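Local coordinates for protein TRAP dicarboxylate transporter-DctP subunit (Rhodobacter sphaeroides, PDB 4PE3) that probably binds a solute, perhaps a carboxylate, in the periplasm and delivers it to a TRAP-type membrane transporter, at residues 155-160 / 235-240; 173-178 / 212-217. One frame throughout, in Å; residues are numbered along the deposited sequence.

Both interactions meet at one zinc ion. Interaction 1 brings E155, and interaction 2 brings D213 OD1 and the backbone oxygen of Y214; the two waters that complete the metal's shell belong to both contacts. Their centres lie about 8 Å apart. Away from the metal, H238 NE2 of interaction 1 probably hydrogen-bonds to D213 OD2 of interaction 2 at 2.7 Å, so the histidine steadies a zinc-binding carboxylate from the second shell. The sheet joins them too: strands 157-159 and 211-213 are antiparallel neighbours, with a probable bond of 2.8 Å from A212 N to V158 O. Strand 173-175 flanks 211-213 on its other side, in the open, solute-free protein.

Interaction 1: 155-160 / 235-240. With ZN (zinc ion), chain F.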
loop_
_atom_site.group_PDB
_atom_site.type_symbol
_atom_site.label_atom_id
_atom_site.label_comp_id
_atom_site.label_asym_id
_atom_site.label_seq_id
_atom_site.Cartn_x
_atom_site.Cartn_y
_atom_site.Cartn_z
ATOM N N GLU A 155 1.246 6.751 -2.897
ATOM C CA GLU A 155 0.437 7.817 -3.497
ATOM C C GLU A 155 1.185 9.129 -3.459
ATOM O O GLU A 155 2.015 9.338 -2.570
ATOM C CB GLU A 155 -0.900 7.944 -2.767
ATOM C CG GLU A 155 -1.796 6.687 -2.857
ATOM C CD GLU A 155 -3.236 6.974 -2.501
ATOM O OE1 GLU A 155 -3.542 8.083 -2.077
ATOM O OE2 GLU A 155 -4.090 6.065 -2.623
ATOM N N ALA A 156 0.912 10.005 -4.424
ATOM C CA ALA A 156 1.364 11.389 -4.354
ATOM C C ALA A 156 0.238 12.247 -3.810
ATOM O O ALA A 156 -0.925 11.890 -3.920
ATOM C CB ALA A 156 1.769 11.861 -5.726
ATOM N N PHE A 157 0.575 13.392 -3.221
ATOM C CA PHE A 157 -0.440 14.268 -2.657
ATOM C C PHE A 157 -0.818 15.313 -3.689
ATOM O O PHE A 157 0.040 15.830 -4.397
ATOM C CB PHE A 157 0.151 14.959 -1.404
ATOM C CG PHE A 157 -0.880 15.523 -0.449
ATOM C CD1 PHE A 157 -1.866 14.722 0.077
ATOM C CD2 PHE A 157 -0.823 16.835 -0.037
ATOM C CE1 PHE A 157 -2.810 15.217 0.964
ATOM C CE2 PHE A 157 -1.759 17.349 0.857
ATOM C CZ PHE A 157 -2.748 16.523 1.368
ATOM N N VAL A 158 -2.093 15.679 -3.675
ATOM C CA VAL A 158 -2.646 16.732 -4.520
ATOM C C VAL A 158 -2.853 17.965 -3.633
ATOM O O VAL A 158 -3.472 17.857 -2.575
ATOM C CB VAL A 158 -3.990 16.295 -5.112
ATOM C CG1 VAL A 158 -4.682 17.478 -5.827
ATOM C CG2 VAL A 158 -3.801 15.108 -6.048
ATOM N N SER A 159 -2.328 19.117 -4.038
ATOM C CA SER A 159 -2.538 20.333 -3.263
ATOM C C SER A 159 -2.519 21.572 -4.142
ATOM O O SER A 159 -1.659 21.709 -4.998
ATOM C CB SER A 159 -1.493 20.475 -2.133
ATOM O OG SER A 159 -1.782 21.640 -1.377
ATOM N N LYS A 160 -3.455 22.485 -3.883
ATOM C CA LYS A 160 -3.503 23.793 -4.520
ATOM C C LYS A 160 -2.588 24.799 -3.844
ATOM O O LYS A 160 -2.231 25.806 -4.451
ATOM C CB LYS A 160 -4.907 24.402 -4.446
ATOM C CG LYS A 160 -5.958 23.723 -5.240
ATOM C CD LYS A 160 -7.354 24.284 -4.961
ATOM C CE LYS A 160 -7.539 25.697 -5.518
ATOM N NZ LYS A 160 -8.992 26.026 -5.600
ATOM N N PRO A 235 7.866 12.495 -3.791
ATOM C CA PRO A 235 7.032 11.378 -3.374
ATOM C C PRO A 235 6.051 11.776 -2.300
ATOM O O PRO A 235 6.294 12.723 -1.546
ATOM C CB PRO A 235 8.061 10.366 -2.840
ATOM C CG PRO A 235 9.277 10.668 -3.604
ATOM C CD PRO A 235 9.291 12.178 -3.651
ATOM N N GLY A 236 4.904 11.124 -2.266
ATOM C CA GLY A 236 3.943 11.372 -1.215
ATOM C C GLY A 236 4.447 10.978 0.166
ATOM O O GLY A 236 5.530 10.404 0.323
ATOM N N PHE A 237 3.625 11.262 1.165
ATOM C CA PHE A 237 4.049 11.116 2.555
ATOM C C PHE A 237 3.026 10.401 3.421
ATOM O O PHE A 237 3.184 10.386 4.644
ATOM C CB PHE A 237 4.365 12.493 3.176
ATOM C CG PHE A 237 3.238 13.469 3.078
ATOM C CD1 PHE A 237 2.223 13.453 4.001
ATOM C CD2 PHE A 237 3.178 14.385 2.033
ATOM C CE1 PHE A 237 1.170 14.326 3.914
ATOM C CE2 PHE A 237 2.111 15.245 1.919
ATOM C CZ PHE A 237 1.098 15.213 2.852
ATOM N N HIS A 238 1.993 9.784 2.844
ATOM C CA HIS A 238 0.952 9.273 3.717
ATOM C C HIS A 238 0.276 7.952 3.392
ATOM O O HIS A 238 -0.236 7.324 4.312
ATOM C CB HIS A 238 -0.104 10.337 3.977
ATOM C CG HIS A 238 -1.214 10.323 2.990
ATOM N ND1 HIS A 238 -1.111 10.883 1.736
ATOM C CD2 HIS A 238 -2.450 9.779 3.063
ATOM C CE1 HIS A 238 -2.235 10.674 1.075
ATOM N NE2 HIS A 238 -3.069 10.019 1.863
ATOM N N SER A 239 0.242 7.496 2.138
ATOM C CA SER A 239 -0.528 6.310 1.797
ATOM C C SER A 239 0.251 5.369 0.880
ATOM O O SER A 239 0.605 5.741 -0.244
ATOM C CB SER A 239 -1.836 6.689 1.132
ATOM O OG SER A 239 -2.540 5.479 0.850
ATOM N N LEU A 240 0.525 4.159 1.350
ATOM C CA LEU A 240 1.284 3.182 0.603
ATOM C C LEU A 240 0.680 1.813 0.932
ATOM O O LEU A 240 1.125 1.146 1.874
ATOM C CB LEU A 240 2.768 3.258 0.984
ATOM C CG LEU A 240 3.776 2.653 0.003
ATOM C CD1 LEU A 240 5.209 3.114 0.333
ATOM C CD2 LEU A 240 3.687 1.152 0.022
HETATM ZN ZN ZN F . -5.507 7.475 -1.861
HETATM O O HOH W 1 1.052 9.293 0.035
HETATM O O HOH W 2 -5.072 6.560 -0.024
HETATM O O HOH W 3 -7.137 6.495 -2.470
#
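The backbone oxygen of E155 is gripped twice: a bridging water donates to it at 2.8 Å, and G236 CA approaches to 3.1 Å in a CA-H...O contact. The same water accepts from S239 N, and so bridges the two segments beside their direct link, the nearly straight bond from E155 N to S239 O (2.9 Å, 175° at the hydrogen). Fixed at both backbone ends, E155 stretches its side chain, extended beyond CG (chi2 -163°), to the zinc, where OE1 and OE2 each bind at 2.1 Å as a bidentate carboxylate. S239 lies alongside: its OG, 3.7 Å from E155 CD, hydrogen-bonds to a zinc-bound water and to N111, a second-shell brace for the metal site. This is where the loop leading to strand 243-248 of the five-stranded sheet runs past the start of edge strand 157-159 in the four-stranded one. Farther along, an aromatic cluster replaces the polar links. F157, its CG anti to the backbone N (chi1 -160°), offers a ring face to the edge of F237; CZ of F237 stands over the ring centre, and the centroids are 5.0 Å apart. W300 stacks on F237 in turn. H238 crosses F157 at about a right angle, its CE1 4.2 Å from F157 CD1, while its NE2 serves D213.

Interaction 2: 173-178 / 212-217; sequences KVRSPE and ADYSVF. With ZN (zinc ion), chain F.
P177 packs its ring across the carboxylate of D213 at about a right angle, with CD 3.7 Å from D213 OD2, and that carboxylate helps to hold the zinc. D213 binds the metal through OD1 at 2.0 Å, and Y214 through its backbone oxygen at a longer 2.4 Å. D213 uses a single carboxylate oxygen for the metal; OD2 instead accepts from a zinc-bound water at 2.6 Å and also has H238 as a partner, so the carboxylate is tied down on both oxygens. Behind the metal ligands, the backbone of D213 is clamped at both ends by R175. D213 N donates to R175 O at 2.9 Å, in the carbonyl plane. In return, R175 NH1 reaches D213 O at 2.9 Å, the acceptor lying in the guanidinium plane although the donor stands well above the plane of the carbonyl. A bend at chi2 (-95°) carries the arginine chain onward past the end of its strand to make this bond. L195 O takes NE and S197 OG takes NH2, so that three partners fix the rotation of the guanidinium group. Further back, R175 CB meets A212 CB at 3.8 Å on the same face of the sheet, and S176 OG folds back to V174 O. R175 occupies the sequence position at which many relatives carry a solute-pairing arginine, though no solute is bound here. Neighbouring parallel strands, 173-175 and 211-213, with ligands gathered where they end, are typical of the alpha/beta lobes of periplasmic solute-binding proteins.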
loop_
_atom_site.group_PDB
_atom_site.type_symbol
_atom_site.label_atom_id
_atom_site.label_comp_id
_atom_site.label_asym_id
_atom_site.label_seq_id
_atom_site.Cartn_x
_atom_site.Cartn_y
_atom_site.Cartn_z
ATOM N N LYS A 173 -8.178 22.174 3.947
ATOM C CA LYS A 173 -9.263 21.247 3.693
ATOM C C LYS A 173 -8.738 20.150 2.787
ATOM O O LYS A 173 -8.434 20.408 1.634
ATOM C CB LYS A 173 -10.453 21.960 3.051
ATOM C CG LYS A 173 -11.142 22.902 4.023
ATOM C CD LYS A 173 -12.054 23.926 3.349
ATOM C CE LYS A 173 -11.250 25.108 2.741
ATOM N NZ LYS A 173 -12.067 26.312 2.323
ATOM N N VAL A 174 -8.592 18.944 3.341
ATOM C CA VAL A 174 -7.979 17.818 2.630
ATOM C C VAL A 174 -8.969 16.682 2.442
ATOM O O VAL A 174 -9.441 16.104 3.416
ATOM C CB VAL A 174 -6.782 17.248 3.450
ATOM C CG1 VAL A 174 -6.143 16.073 2.731
ATOM C CG2 VAL A 174 -5.749 18.320 3.767
ATOM N N ARG A 175 -9.320 16.366 1.199
ATOM C CA ARG A 175 -10.104 15.165 0.958
ATOM C C ARG A 175 -9.359 13.939 1.498
ATOM O O ARG A 175 -8.237 13.655 1.084
ATOM C CB ARG A 175 -10.412 14.996 -0.528
ATOM C CG ARG A 175 -11.301 13.790 -0.817
ATOM C CD ARG A 175 -10.519 12.564 -1.194
ATOM N NE ARG A 175 -11.434 11.474 -1.548
ATOM C CZ ARG A 175 -11.086 10.379 -2.211
ATOM N NH1 ARG A 175 -9.828 10.189 -2.581
ATOM N NH2 ARG A 175 -12.015 9.468 -2.498
ATOM N N SER A 176 -10.029 13.214 2.382
ATOM C CA SER A 176 -9.389 12.142 3.142
ATOM C C SER A 176 -10.360 10.981 3.261
ATOM O O SER A 176 -11.477 11.168 3.708
ATOM C CB SER A 176 -9.050 12.624 4.562
ATOM O OG SER A 176 -8.175 13.736 4.628
ATOM N N PRO A 177 -9.930 9.769 2.900
ATOM C CA PRO A 177 -10.751 8.614 3.260
ATOM C C PRO A 177 -10.977 8.544 4.766
ATOM O O PRO A 177 -10.088 8.879 5.552
ATOM C CB PRO A 177 -9.906 7.440 2.772
ATOM C CG PRO A 177 -9.130 7.991 1.620
ATOM C CD PRO A 177 -8.784 9.381 2.066
ATOM N N GLU A 178 -12.189 8.157 5.142
ATOM C CA GLU A 178 -12.594 7.827 6.500
ATOM C C GLU A 178 -11.582 6.924 7.182
ATOM O O GLU A 178 -11.030 6.032 6.549
ATOM C CB GLU A 178 -13.886 7.008 6.395
ATOM C CG GLU A 178 -14.957 7.341 7.349
ATOM C CD GLU A 178 -16.294 6.857 6.831
ATOM O OE1 GLU A 178 -16.704 5.726 7.132
ATOM O OE2 GLU A 178 -16.911 7.612 6.090
ATOM N N ALA A 212 -5.918 16.952 -1.545
ATOM C CA ALA A 212 -6.553 15.651 -1.546
ATOM C C ALA A 212 -5.599 14.500 -1.532
ATOM O O ALA A 212 -4.570 14.514 -2.195
ATOM C CB ALA A 212 -7.457 15.510 -2.780
ATOM N N ASP A 213 -5.997 13.476 -0.780
ATOM C CA ASP A 213 -5.629 12.108 -1.090
ATOM C C ASP A 213 -6.321 11.722 -2.383
ATOM O O ASP A 213 -7.527 11.874 -2.487
ATOM C CB ASP A 213 -6.106 11.211 0.069
ATOM C CG ASP A 213 -5.853 9.743 -0.172
ATOM O OD1 ASP A 213 -6.188 9.240 -1.266
ATOM O OD2 ASP A 213 -5.347 9.068 0.755
ATOM N N TYR A 214 -5.572 11.242 -3.364
ATOM C CA TYR A 214 -6.177 10.658 -4.542
ATOM C C TYR A 214 -5.412 9.362 -4.807
ATOM O O TYR A 214 -5.641 8.344 -4.072
ATOM C CB TYR A 214 -6.231 11.655 -5.716
ATOM C CG TYR A 214 -7.212 11.240 -6.795
ATOM C CD1 TYR A 214 -8.581 11.260 -6.560
ATOM C CD2 TYR A 214 -6.766 10.798 -8.028
ATOM C CE1 TYR A 214 -9.478 10.847 -7.524
ATOM C CE2 TYR A 214 -7.662 10.390 -9.009
ATOM C CZ TYR A 214 -9.003 10.432 -8.744
ATOM O OH TYR A 214 -9.879 10.042 -9.725
ATOM N N SER A 215 -4.431 9.393 -5.699
ATOM C CA SER A 215 -3.739 8.196 -6.150
ATOM C C SER A 215 -2.231 8.424 -6.338
ATOM O O SER A 215 -1.669 9.377 -5.765
ATOM C CB SER A 215 -4.392 7.708 -7.448
ATOM O OG SER A 215 -3.897 6.456 -7.904
ATOM N N VAL A 216 -1.570 7.564 -7.105
ATOM C CA VAL A 216 -0.184 7.727 -7.450
ATOM C C VAL A 216 -0.041 8.916 -8.395
ATOM O O VAL A 216 -1.014 9.322 -9.046
ATOM C CB VAL A 216 0.389 6.439 -8.060
ATOM C CG1 VAL A 216 0.242 5.305 -7.050
ATOM C CG2 VAL A 216 -0.294 6.072 -9.378
ATOM N N PHE A 217 1.158 9.469 -8.468
ATOM C CA PHE A 217 1.377 10.679 -9.266
ATOM C C PHE A 217 0.901 10.543 -10.709
ATOM O O PHE A 217 0.307 11.475 -11.273
ATOM C CB PHE A 217 2.837 11.133 -9.234
ATOM C CG PHE A 217 3.038 12.561 -9.704
ATOM C CD1 PHE A 217 3.136 12.853 -11.066
ATOM C CD2 PHE A 217 3.076 13.601 -8.808
ATOM C CE1 PHE A 217 3.313 14.165 -11.495
ATOM C CE2 PHE A 217 3.252 14.918 -9.229
ATOM C CZ PHE A 217 3.367 15.198 -10.569
HETATM ZN ZN ZN F . -5.507 7.475 -1.861
HETATM O O HOH W 2 -5.072 6.560 -0.024
HETATM O O HOH W 3 -7.137 6.495 -2.470
#